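Local coordinates for protein L-methionine gamma-lyase (Fusobacterium nucleatum subsp. nucleatum, PDB 6LXU) that belongs to the Cys/Met metabolism family of PLP-dependent enzymes and carries pyridoxal phosphate covalently bound in its active site, at residues E157-P162 / T189-Y194; I185-F190 / I205-A210; C271-T276 / L377-E382; S316-G321 / G369-L374; N332-S337 / I388-Q393. All coordinates share one frame; numbering follows the deposited sequence.

Contact 2 pairs two strands of the large mixed sheet; contact 1 joins loops beyond the ends of strands 151-157 and 183-187. They share T189 and F190, and their centres are about 8 Å apart. Contact 2 borders the cofactor: S209 bonds the phosphate of the modified residue LLP at position 212. Contacts 3, 4 and 5 belong to the smaller C-terminal sheet and its helices. Contacts 3 and 5, with centres about 13 Å apart, touch through T276 and I388 and through L377 and L391. Contacts 3 and 4 use neighbouring strands, 374-378 and 314-319. Contact 4 meets contact 1 through P162, which packs on I370 and L374, although their centres are about 20 Å apart.

Contact 1 (E157-P162 / T189-Y194); sequences ETPANP and TFATPY
Loops that follow two neighbouring parallel strands, 151-157 and 183-187, meet where F190 packs against P159 and N161. F190 CG is anti to its carbonyl carbon (chi1 -83°), and the ring extends along the 157-162 loop. P159 O lies oblique to the ring, 3.6 Å from F190 CD2. At the far end of the ring, N161 OD1 approaches the edge in the ring plane and lies 3.5 Å from F190 CZ. The N161 amide plane is nearly perpendicular to the ring, at 82°. N161 OD1 also accepts a hydrogen bond from R376 NH1, which is its polar partner.

P159 follows a cis peptide bond. P159 CD packs on two alkyl carbons, F190 CB at 4.2 Å and A191 CB at 4.1 Å. A water joins the backbones. This water donates to T158 O at 2.8 Å and accepts from A191 N at 2.9 Å. Q196 NE2 also bonds T158 O.

Beyond the packed part the second segment turns into helix 192-195. T192 OG1 donates to A191 O and accepts from Y194 N at 3.0 Å, which makes an ST turn. A bound nitrate ion, probably from the crystallisation liquor, lies about 5 Å from the N161 side chain and may mark a pocket. This pairing of loops beyond the C-terminal ends of strands 151-157 and 183-187 is the arrangement of fold type I PLP-dependent enzymes, which build their active site there.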
# COMPACT_ATOMS: atom_id res chain seq x y z
N GLU A 157 -19.69 28.07 2.49
CA GLU A 157 -19.67 26.73 3.08
C GLU A 157 -21.04 26.46 3.67
O GLU A 157 -21.49 27.24 4.49
CB GLU A 157 -18.57 26.70 4.14
CG GLU A 157 -18.22 25.34 4.68
CD GLU A 157 -17.10 25.39 5.70
OE1 GLU A 157 -16.14 26.23 5.60
OE2 GLU A 157 -17.17 24.56 6.63
N THR A 158 -21.71 25.38 3.27
CA THR A 158 -23.05 25.06 3.78
C THR A 158 -23.33 23.58 3.61
O THR A 158 -23.10 23.05 2.53
CB THR A 158 -24.17 25.91 3.11
OG1 THR A 158 -25.44 25.57 3.67
CG2 THR A 158 -24.20 25.77 1.60
N PRO A 159 -23.85 22.90 4.63
CA PRO A 159 -23.94 23.35 6.02
C PRO A 159 -22.56 23.61 6.61
O PRO A 159 -21.59 23.03 6.14
CB PRO A 159 -24.62 22.16 6.73
CG PRO A 159 -25.23 21.34 5.65
CD PRO A 159 -24.31 21.51 4.48
N ALA A 160 -22.49 24.49 7.61
CA ALA A 160 -21.18 24.87 8.20
C ALA A 160 -21.23 24.85 9.71
O ALA A 160 -22.24 25.29 10.29
CB ALA A 160 -20.78 26.26 7.73
N ASN A 161 -20.11 24.41 10.34
CA ASN A 161 -19.90 24.31 11.81
C ASN A 161 -20.13 25.65 12.48
O ASN A 161 -19.95 26.66 11.81
CB ASN A 161 -18.43 23.95 12.16
CG ASN A 161 -18.00 22.57 11.71
OD1 ASN A 161 -18.52 21.55 12.19
ND2 ASN A 161 -16.95 22.52 10.87
N PRO A 162 -20.47 25.72 13.78
CA PRO A 162 -20.71 24.58 14.69
C PRO A 162 -22.20 24.24 14.90
O PRO A 162 -22.55 23.28 15.62
CB PRO A 162 -20.13 25.11 16.00
CG PRO A 162 -20.45 26.58 15.96
CD PRO A 162 -20.37 27.00 14.52
N THR A 189 -17.94 19.82 1.36
CA THR A 189 -17.52 18.64 2.12
C THR A 189 -18.67 17.96 2.86
O THR A 189 -18.88 16.76 2.72
CB THR A 189 -16.42 19.01 3.12
OG1 THR A 189 -15.26 19.47 2.41
CG2 THR A 189 -16.01 17.82 3.97
N PHE A 190 -19.40 18.72 3.68
CA PHE A 190 -20.42 18.12 4.54
C PHE A 190 -21.57 17.52 3.75
O PHE A 190 -22.08 16.46 4.07
CB PHE A 190 -21.02 19.17 5.49
CG PHE A 190 -20.23 19.44 6.75
CD1 PHE A 190 -18.87 19.16 6.88
CD2 PHE A 190 -20.90 19.97 7.84
CE1 PHE A 190 -18.18 19.44 8.06
CE2 PHE A 190 -20.22 20.26 9.03
CZ PHE A 190 -18.87 19.98 9.13
N ALA A 191 -22.02 18.25 2.72
CA ALA A 191 -23.19 17.83 1.97
C ALA A 191 -22.87 16.70 1.01
O ALA A 191 -23.65 15.76 0.86
CB ALA A 191 -23.79 19.00 1.22
N THR A 192 -21.72 16.82 0.34
CA THR A 192 -21.27 15.88 -0.70
C THR A 192 -22.14 16.00 -1.95
O THR A 192 -23.27 16.51 -1.87
CB THR A 192 -21.25 14.39 -0.26
OG1 THR A 192 -22.54 13.79 -0.47
CG2 THR A 192 -20.80 14.19 1.18
N PRO A 193 -21.67 15.48 -3.09
CA PRO A 193 -22.55 15.50 -4.27
C PRO A 193 -23.76 14.57 -4.19
O PRO A 193 -24.64 14.67 -5.06
CB PRO A 193 -21.62 15.12 -5.42
CG PRO A 193 -20.47 14.46 -4.78
CD PRO A 193 -20.30 15.08 -3.44
N TYR A 194 -23.84 13.70 -3.19
CA TYR A 194 -25.09 12.96 -2.93
C TYR A 194 -26.22 13.90 -2.54
O TYR A 194 -27.39 13.61 -2.86
CB TYR A 194 -24.84 11.92 -1.83
CG TYR A 194 -26.02 11.09 -1.41
CD1 TYR A 194 -26.32 9.91 -2.08
CD2 TYR A 194 -26.79 11.43 -0.31
CE1 TYR A 194 -27.37 9.10 -1.70
CE2 TYR A 194 -27.88 10.64 0.07
CZ TYR A 194 -28.16 9.49 -0.65
OH TYR A 194 -29.20 8.67 -0.29
O HOH W 1 -21.23 20.97 2.35

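Contact 2 (I185-F190 / I205-A210); sequences IVDNTF and IVVHSA
T189 reaches S209 because its OG1 is anti to its carbonyl carbon (chi1 -63°). D187 has CG anti to its backbone N (chi1 -179°), which brings D187 OD1 to the same hydroxyl. T189 OG1 accepts from S209 N at 2.9 Å, nearly straight at 173°. T189 OG1 donates to the syn lone pair of D187 OD1 at 2.6 Å. T189 N also donates to D187 OD1, at 3.1 Å, closing an Asx turn.

Before this turn, strands 183-187 and 205-209 pair in parallel. V186 N bonds I205 O, V207 N bonds V186 O, and N188 N bonds V207 O. On one face of the sheet I185 lies alongside I205, with I185 CG1 4.0 Å from I205 CD1, and I185 CG2 meets V207 CG1. On the other side H208 CE1 sits 3.6 Å from N188 CB. E78 OE2 accepts from both H208 NE2 and N188 ND2, and N188 OD1 accepts from Q196 NE2.

D187 OD2 comes close to N1 of the modified residue LLP at position 212, and S209 OG bonds its phosphate oxygen OP1. T189 would then be a second-shell residue, its two bonds to D187 OD1 probably setting the rotation of the carboxylate beside the cofactor ring.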
# COMPACT_ATOMS: atom_id res chain seq x y z
N ILE A 185 -16.78 30.19 -4.79
CA ILE A 185 -16.12 28.94 -4.40
C ILE A 185 -16.92 28.38 -3.24
O ILE A 185 -17.18 29.10 -2.28
CB ILE A 185 -14.65 29.17 -3.98
CG1 ILE A 185 -13.89 29.87 -5.11
CG2 ILE A 185 -13.99 27.86 -3.59
CD1 ILE A 185 -12.47 30.25 -4.79
N VAL A 186 -17.29 27.10 -3.31
CA VAL A 186 -18.05 26.45 -2.24
C VAL A 186 -17.32 25.21 -1.74
O VAL A 186 -16.96 24.34 -2.53
CB VAL A 186 -19.47 26.07 -2.70
CG1 VAL A 186 -20.20 25.25 -1.65
CG2 VAL A 186 -20.24 27.32 -3.03
N ASP A 187 -17.18 25.14 -0.43
CA ASP A 187 -16.72 23.92 0.25
C ASP A 187 -17.93 23.03 0.49
O ASP A 187 -18.75 23.31 1.36
CB ASP A 187 -16.00 24.32 1.54
CG ASP A 187 -15.46 23.15 2.33
OD1 ASP A 187 -15.89 22.00 2.07
OD2 ASP A 187 -14.61 23.39 3.22
N ASN A 188 -18.03 21.98 -0.33
CA ASN A 188 -19.17 21.06 -0.35
C ASN A 188 -18.90 19.77 0.43
O ASN A 188 -19.56 18.76 0.20
CB ASN A 188 -19.54 20.74 -1.81
CG ASN A 188 -20.95 20.20 -1.98
OD1 ASN A 188 -21.87 20.62 -1.29
ND2 ASN A 188 -21.12 19.26 -2.93
N THR A 189 -17.94 19.82 1.36
CA THR A 189 -17.52 18.64 2.12
C THR A 189 -18.67 17.96 2.86
O THR A 189 -18.88 16.76 2.72
CB THR A 189 -16.42 19.01 3.12
OG1 THR A 189 -15.26 19.47 2.41
CG2 THR A 189 -16.01 17.82 3.97
N PHE A 190 -19.40 18.72 3.68
CA PHE A 190 -20.42 18.12 4.54
C PHE A 190 -21.57 17.52 3.75
O PHE A 190 -22.08 16.46 4.07
CB PHE A 190 -21.02 19.17 5.49
CG PHE A 190 -20.23 19.44 6.75
CD1 PHE A 190 -18.87 19.16 6.88
CD2 PHE A 190 -20.90 19.97 7.84
CE1 PHE A 190 -18.18 19.44 8.06
CE2 PHE A 190 -20.22 20.26 9.03
CZ PHE A 190 -18.87 19.98 9.13
N ILE A 205 -16.57 27.15 -8.57
CA ILE A 205 -15.59 26.14 -8.15
C ILE A 205 -16.14 25.45 -6.91
O ILE A 205 -16.57 26.11 -5.98
CB ILE A 205 -14.22 26.78 -7.80
CG1 ILE A 205 -13.68 27.62 -8.97
CG2 ILE A 205 -13.23 25.70 -7.37
CD1 ILE A 205 -12.48 28.47 -8.61
N VAL A 206 -16.07 24.11 -6.90
CA VAL A 206 -16.39 23.31 -5.73
C VAL A 206 -15.11 22.72 -5.19
O VAL A 206 -14.28 22.20 -5.95
CB VAL A 206 -17.39 22.19 -6.07
CG1 VAL A 206 -17.48 21.15 -4.95
CG2 VAL A 206 -18.75 22.79 -6.36
N VAL A 207 -14.95 22.78 -3.86
CA VAL A 207 -13.83 22.14 -3.18
C VAL A 207 -14.37 21.16 -2.14
O VAL A 207 -15.45 21.33 -1.56
CB VAL A 207 -12.86 23.17 -2.55
CG1 VAL A 207 -12.30 24.10 -3.60
CG2 VAL A 207 -13.50 23.93 -1.41
N HIS A 208 -13.58 20.11 -1.92
CA HIS A 208 -13.88 19.07 -0.91
C HIS A 208 -12.66 18.70 -0.10
O HIS A 208 -11.57 18.56 -0.65
CB HIS A 208 -14.29 17.75 -1.57
CG HIS A 208 -15.63 17.78 -2.21
ND1 HIS A 208 -16.79 17.61 -1.49
CD2 HIS A 208 -15.99 17.94 -3.51
CE1 HIS A 208 -17.81 17.68 -2.33
NE2 HIS A 208 -17.35 17.87 -3.56
N SER A 209 -12.90 18.42 1.18
CA SER A 209 -12.04 17.51 1.91
C SER A 209 -12.51 16.09 1.65
O SER A 209 -13.48 15.63 2.24
CB SER A 209 -12.06 17.82 3.40
OG SER A 209 -11.28 16.85 4.09
N ALA A 210 -11.80 15.39 0.76
CA ALA A 210 -12.09 13.98 0.50
C ALA A 210 -11.73 13.08 1.68
O ALA A 210 -12.19 11.95 1.75
CB ALA A 210 -11.38 13.51 -0.77
O HOH W 2 -17.75 15.64 0.38

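Contact 3 (C271-T276 / L377-E382); sequences CKNART and LSVGLE
N273 ND2 is gripped by two backbone carbonyls, G380 O and E382 O, each 2.9 Å away. The bond to G380 O is the straighter one, at 156° at the hydrogen. G380 O also lies close to the plane of the N273 amide. The bond to E382 O is more bent, at 130°, and this oxygen is tilted from the amide plane, although ND2 lies in the plane of the E382 carbonyl. One amide nitrogen thus ties together two carbonyls of a turning loop. The amide gets there because N273 CB points toward the loop.

This loop leaves strand 374-378 of the C-terminal sheet and leads to helix 384-396. Helix 263-282 packs against it, so the contact joins helix, strand end and loop within the C-terminal part of this fold type I PLP-dependent enzyme.

Beside the polar grip lies a small apolar patch. V379 has CG1 anti to its backbone N (chi1 175°), and one methyl meets N273, the other A274. V379 CG1 presses on N273 CB at 3.5 Å and lies 3.8 Å from A274 N. V379 CG2 rests on A274 CB at 4.0 Å. V379 O receives a bond from H270 ND1, one turn back on the same helix. E382 OE1 and G380 N both bond T347 OG1. E382 OE2 bonds H17 NE2 of the second subunit.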
# COMPACT_ATOMS: atom_id res chain seq x y z
N CYS A 271 -27.29 9.03 6.24
CA CYS A 271 -28.45 9.92 6.38
C CYS A 271 -29.63 9.24 7.05
O CYS A 271 -30.32 9.87 7.86
CB CYS A 271 -28.86 10.51 5.04
SG CYS A 271 -27.66 11.67 4.34
N LYS A 272 -29.89 7.98 6.72
CA LYS A 272 -30.97 7.21 7.35
C LYS A 272 -30.73 7.12 8.85
O LYS A 272 -31.62 7.38 9.67
CB LYS A 272 -31.04 5.80 6.72
CG LYS A 272 -32.15 4.88 7.24
CD LYS A 272 -31.94 3.44 6.76
CE LYS A 272 -33.07 2.50 7.17
NZ LYS A 272 -34.38 2.95 6.64
N ASN A 273 -29.52 6.72 9.22
CA ASN A 273 -29.15 6.67 10.63
C ASN A 273 -29.30 8.04 11.28
O ASN A 273 -29.86 8.15 12.37
CB ASN A 273 -27.69 6.23 10.81
CG ASN A 273 -27.47 4.74 10.67
OD1 ASN A 273 -28.41 3.96 10.55
ND2 ASN A 273 -26.20 4.33 10.71
N ALA A 274 -28.80 9.07 10.62
CA ALA A 274 -28.80 10.40 11.23
C ALA A 274 -30.20 10.91 11.49
O ALA A 274 -30.46 11.47 12.56
CB ALA A 274 -28.03 11.38 10.37
N ARG A 275 -31.11 10.74 10.54
CA ARG A 275 -32.48 11.24 10.73
C ARG A 275 -33.14 10.58 11.94
O ARG A 275 -33.83 11.25 12.74
CB ARG A 275 -33.31 11.10 9.45
CG ARG A 275 -32.94 12.18 8.43
CD ARG A 275 -33.71 12.19 7.12
NE ARG A 275 -33.01 11.44 6.07
CZ ARG A 275 -33.21 10.16 5.77
NH1 ARG A 275 -34.12 9.44 6.43
NH2 ARG A 275 -32.51 9.59 4.79
N THR A 276 -32.91 9.28 12.13
CA THR A 276 -33.44 8.57 13.28
C THR A 276 -32.83 9.06 14.58
O THR A 276 -33.53 9.23 15.60
CB THR A 276 -33.20 7.06 13.08
OG1 THR A 276 -33.90 6.65 11.89
CG2 THR A 276 -33.70 6.26 14.24
N LEU A 377 -21.74 15.44 16.51
CA LEU A 377 -21.80 14.03 16.20
C LEU A 377 -21.72 13.81 14.69
O LEU A 377 -22.53 14.35 13.92
CB LEU A 377 -23.11 13.47 16.74
CG LEU A 377 -23.35 11.98 16.60
CD1 LEU A 377 -22.39 11.19 17.47
CD2 LEU A 377 -24.78 11.64 16.98
N SER A 378 -20.72 13.02 14.26
CA SER A 378 -20.65 12.51 12.88
C SER A 378 -21.23 11.11 12.88
O SER A 378 -20.61 10.17 13.39
CB SER A 378 -19.20 12.48 12.42
OG SER A 378 -19.10 11.84 11.15
N VAL A 379 -22.44 10.97 12.37
CA VAL A 379 -23.13 9.69 12.43
C VAL A 379 -22.50 8.72 11.43
O VAL A 379 -22.38 9.04 10.24
CB VAL A 379 -24.63 9.88 12.12
CG1 VAL A 379 -25.36 8.54 12.05
CG2 VAL A 379 -25.28 10.79 13.15
N GLY A 380 -22.11 7.54 11.92
CA GLY A 380 -21.51 6.50 11.10
C GLY A 380 -22.53 5.52 10.56
O GLY A 380 -23.72 5.83 10.43
N LEU A 381 -22.03 4.33 10.23
CA LEU A 381 -22.79 3.29 9.53
C LEU A 381 -23.18 2.12 10.42
O LEU A 381 -23.75 1.15 9.93
CB LEU A 381 -21.98 2.79 8.33
CG LEU A 381 -21.53 3.85 7.33
CD1 LEU A 381 -20.74 3.24 6.20
CD2 LEU A 381 -22.72 4.64 6.79
N GLU A 382 -22.92 2.21 11.71
CA GLU A 382 -23.32 1.15 12.63
C GLU A 382 -24.84 1.01 12.63
O GLU A 382 -25.58 1.90 12.18
CB GLU A 382 -22.84 1.44 14.05
CG GLU A 382 -21.34 1.61 14.20
CD GLU A 382 -20.86 3.05 14.13
OE1 GLU A 382 -21.61 3.90 13.61
OE2 GLU A 382 -19.73 3.32 14.60

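Contact 4 (S316-G321 / G369-L374); sequences SFELKG and GITDGL
E318 reaches over the T371-L374 turn. From CB its chain starts with CG anti to the backbone N (chi1 -172°), then bends at chi2 (80°). The bend lays E318 CD over the turn, 3.6 Å from G373 C. At the tip the two oxygens part. E318 OE1 accepts from T371 OG1 at 2.5 Å, on its syn side and close to the carboxylate plane. E318 OE1 also lies 3.7 Å from L374 CB. E318 OE2 accepts from G373 N at 2.9 Å. This amide comes from above the carboxylate plane, and the bond is bent.

Under the side chain the backbones pair. E318 and L374 form an antiparallel non-hydrogen-bonded pair, where strand 314-319 meets the start of strand 374-378. Next to it L319 N donates to G373 O at 2.9 Å, nearly straight at 172°. L374 CA-H points to F317 O. The turn itself is type I, closed by L374 N to T371 O at 3.1 Å. S316 CB touches L374 CD1. D372, at the outer corner, makes salt bridges to R365 and K362.

One carboxylate therefore ties a hydroxyl and a backbone amide of the same turn to the strand. Two donors on its oxygens would favour its ionised form.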
# COMPACT_ATOMS: atom_id res chain seq x y z
N SER A 316 -25.39 18.51 15.51
CA SER A 316 -24.89 19.07 16.76
C SER A 316 -26.05 19.24 17.72
O SER A 316 -27.20 19.34 17.31
CB SER A 316 -24.15 20.37 16.57
OG SER A 316 -23.00 20.16 15.78
N PHE A 317 -25.75 19.23 19.00
CA PHE A 317 -26.82 19.37 19.98
C PHE A 317 -26.27 19.97 21.25
O PHE A 317 -25.09 19.85 21.56
CB PHE A 317 -27.55 18.04 20.23
CG PHE A 317 -26.67 16.91 20.69
CD1 PHE A 317 -25.98 16.10 19.78
CD2 PHE A 317 -26.57 16.60 22.04
CE1 PHE A 317 -25.19 15.04 20.21
CE2 PHE A 317 -25.78 15.54 22.48
CZ PHE A 317 -25.09 14.76 21.56
N GLU A 318 -27.16 20.65 21.98
CA GLU A 318 -26.80 21.30 23.25
C GLU A 318 -27.36 20.50 24.40
O GLU A 318 -28.57 20.33 24.52
CB GLU A 318 -27.36 22.72 23.30
CG GLU A 318 -26.87 23.55 24.49
CD GLU A 318 -25.48 24.14 24.31
OE1 GLU A 318 -25.05 24.34 23.16
OE2 GLU A 318 -24.83 24.46 25.33
N LEU A 319 -26.49 20.01 25.26
CA LEU A 319 -26.92 19.37 26.49
C LEU A 319 -27.32 20.45 27.50
O LEU A 319 -26.57 21.41 27.71
CB LEU A 319 -25.79 18.53 27.07
CG LEU A 319 -25.41 17.33 26.21
CD1 LEU A 319 -24.08 16.77 26.69
CD2 LEU A 319 -26.50 16.28 26.26
N LYS A 320 -28.48 20.29 28.14
CA LYS A 320 -28.94 21.32 29.09
C LYS A 320 -28.02 21.48 30.30
O LYS A 320 -28.00 22.57 30.92
CB LYS A 320 -30.39 21.06 29.52
CG LYS A 320 -30.60 19.89 30.46
CD LYS A 320 -32.09 19.59 30.56
CE LYS A 320 -32.42 18.70 31.73
NZ LYS A 320 -32.57 19.47 33.00
N GLY A 321 -27.27 20.42 30.63
CA GLY A 321 -26.32 20.43 31.75
C GLY A 321 -24.95 21.03 31.47
O GLY A 321 -24.08 20.98 32.33
N GLY A 369 -18.92 31.02 18.95
CA GLY A 369 -20.12 30.20 18.78
C GLY A 369 -20.08 28.84 19.45
O GLY A 369 -20.95 28.00 19.20
N ILE A 370 -19.10 28.61 20.33
CA ILE A 370 -18.97 27.35 21.05
C ILE A 370 -19.57 27.54 22.44
O ILE A 370 -19.05 28.30 23.27
CB ILE A 370 -17.49 26.89 21.13
CG1 ILE A 370 -16.90 26.69 19.73
CG2 ILE A 370 -17.36 25.62 21.99
CD1 ILE A 370 -17.62 25.67 18.86
N THR A 371 -20.67 26.85 22.67
CA THR A 371 -21.40 26.89 23.94
C THR A 371 -21.01 25.67 24.78
O THR A 371 -20.57 24.64 24.23
CB THR A 371 -22.91 26.94 23.66
OG1 THR A 371 -23.22 26.02 22.60
CG2 THR A 371 -23.32 28.33 23.20
N ASP A 372 -21.16 25.76 26.09
CA ASP A 372 -20.61 24.77 27.01
C ASP A 372 -21.18 23.37 26.86
O ASP A 372 -20.50 22.40 27.16
CB ASP A 372 -20.79 25.22 28.48
CG ASP A 372 -19.69 26.14 28.97
OD1 ASP A 372 -18.83 26.55 28.16
OD2 ASP A 372 -19.67 26.44 30.19
N GLY A 373 -22.44 23.27 26.45
CA GLY A 373 -23.08 21.97 26.26
C GLY A 373 -23.10 21.45 24.84
O GLY A 373 -23.73 20.44 24.58
N LEU A 374 -22.41 22.13 23.92
CA LEU A 374 -22.47 21.76 22.50
C LEU A 374 -21.67 20.49 22.22
O LEU A 374 -20.49 20.41 22.56
CB LEU A 374 -21.97 22.90 21.64
CG LEU A 374 -22.20 22.75 20.13
CD1 LEU A 374 -23.67 22.86 19.76
CD2 LEU A 374 -21.40 23.81 19.39

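Contact 5 (N332-S337 / I388-Q393); sequences NLKLCS and IADLEQ
D390 forms the tight part of this contact, with its carboxylate against the backbone of K334, L335 and C336. Its CG is anti to the backbone N (chi1 -170°), which directs the acid from the helix into the loop. K334 N donates to the syn lone pair of D390 OD1 at 2.9 Å, almost straight. L335 N at 2.9 Å and C336 N at 3.0 Å both reach D390 OD2, from the same face of the carboxylate. Q393 NE2 adds a bond to D390 OD1 from within the helix. Four donors would stabilise a negative charge on this buried acid. L333 CD2 packs close by, 3.3 Å from D390 O, and C336 SG meets L391 CD2 at 4.2 Å.

The other end is more exposed to solvent. There N332 O accepts from Q393 NE2 at 2.9 Å and from K334 NZ at 3.0 Å, on opposite faces of its carbonyl. The bent, exposed K334 chain lies on this solvent side.

The loop joins helix 322-332 to strand 337-338 at the edge of the C-terminal sheet. One helix carboxylate accepts here from three consecutive loop amides, where a helix-to-strand connection meets the C-terminal helix of this alpha/beta domain.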
# COMPACT_ATOMS: atom_id res chain seq x y z
N ASN A 332 -18.44 8.35 28.89
CA ASN A 332 -19.17 7.11 29.10
C ASN A 332 -19.55 6.35 27.83
O ASN A 332 -20.08 5.24 27.92
CB ASN A 332 -20.43 7.39 29.92
CG ASN A 332 -20.13 7.49 31.39
OD1 ASN A 332 -19.99 6.47 32.07
ND2 ASN A 332 -20.00 8.71 31.90
N LEU A 333 -19.28 6.93 26.66
CA LEU A 333 -19.66 6.25 25.40
C LEU A 333 -18.70 5.12 25.09
O LEU A 333 -17.50 5.23 25.33
CB LEU A 333 -19.73 7.25 24.24
CG LEU A 333 -20.80 8.34 24.43
CD1 LEU A 333 -20.69 9.40 23.34
CD2 LEU A 333 -22.19 7.74 24.48
N LYS A 334 -19.26 4.02 24.61
CA LYS A 334 -18.52 2.80 24.29
C LYS A 334 -18.45 2.46 22.80
O LYS A 334 -17.57 1.70 22.39
CB LYS A 334 -19.12 1.60 25.03
CG LYS A 334 -19.23 1.76 26.54
CD LYS A 334 -17.88 2.05 27.18
CE LYS A 334 -17.91 1.92 28.70
NZ LYS A 334 -18.73 2.98 29.34
N LEU A 335 -19.36 3.02 22.00
CA LEU A 335 -19.41 2.74 20.57
C LEU A 335 -18.93 3.95 19.79
O LEU A 335 -18.04 3.83 18.94
CB LEU A 335 -20.82 2.32 20.16
CG LEU A 335 -20.99 1.89 18.70
CD1 LEU A 335 -20.09 0.70 18.38
CD2 LEU A 335 -22.45 1.56 18.42
N CYS A 336 -19.51 5.12 20.06
CA CYS A 336 -19.05 6.36 19.46
C CYS A 336 -17.62 6.62 19.88
O CYS A 336 -17.28 6.43 21.06
CB CYS A 336 -19.91 7.52 19.96
SG CYS A 336 -21.69 7.36 19.67
N SER A 337 -16.78 7.09 18.95
CA SER A 337 -15.37 7.33 19.23
C SER A 337 -15.09 8.80 19.40
O SER A 337 -15.59 9.63 18.63
CB SER A 337 -14.51 6.78 18.10
OG SER A 337 -14.62 5.36 17.99
N ILE A 388 -27.91 4.53 19.09
CA ILE A 388 -28.87 5.10 20.03
C ILE A 388 -28.72 4.49 21.42
O ILE A 388 -28.76 5.23 22.41
CB ILE A 388 -30.31 5.03 19.49
CG1 ILE A 388 -30.44 6.02 18.32
CG2 ILE A 388 -31.33 5.36 20.58
CD1 ILE A 388 -31.74 5.99 17.55
N ALA A 389 -28.53 3.18 21.52
CA ALA A 389 -28.33 2.57 22.85
C ALA A 389 -27.11 3.15 23.55
O ALA A 389 -27.13 3.39 24.77
CB ALA A 389 -28.24 1.06 22.73
N ASP A 390 -26.04 3.40 22.79
CA ASP A 390 -24.84 3.98 23.36
C ASP A 390 -25.10 5.40 23.86
O ASP A 390 -24.75 5.74 24.98
CB ASP A 390 -23.70 3.94 22.34
CG ASP A 390 -22.35 4.30 22.92
OD1 ASP A 390 -22.06 3.89 24.07
OD2 ASP A 390 -21.54 4.95 22.20
N LEU A 391 -25.69 6.24 23.01
CA LEU A 391 -26.04 7.60 23.44
C LEU A 391 -26.99 7.59 24.64
O LEU A 391 -26.81 8.38 25.57
CB LEU A 391 -26.67 8.37 22.29
CG LEU A 391 -25.75 8.65 21.09
CD1 LEU A 391 -26.56 9.15 19.91
CD2 LEU A 391 -24.67 9.65 21.46
N GLU A 392 -27.98 6.70 24.61
CA GLU A 392 -28.96 6.62 25.70
C GLU A 392 -28.29 6.29 27.03
O GLU A 392 -28.55 6.98 28.03
CB GLU A 392 -30.05 5.61 25.37
CG GLU A 392 -31.07 5.34 26.48
CD GLU A 392 -31.81 6.56 26.98
OE1 GLU A 392 -31.85 7.61 26.29
OE2 GLU A 392 -32.35 6.48 28.11
N GLN A 393 -27.43 5.27 27.07
CA GLN A 393 -26.76 4.92 28.33
C GLN A 393 -25.82 6.03 28.79
O GLN A 393 -25.71 6.29 29.99
CB GLN A 393 -26.09 3.54 28.28
CG GLN A 393 -24.87 3.40 27.36
CD GLN A 393 -23.59 3.98 27.93
OE1 GLN A 393 -23.41 4.08 29.15
NE2 GLN A 393 -22.68 4.36 27.04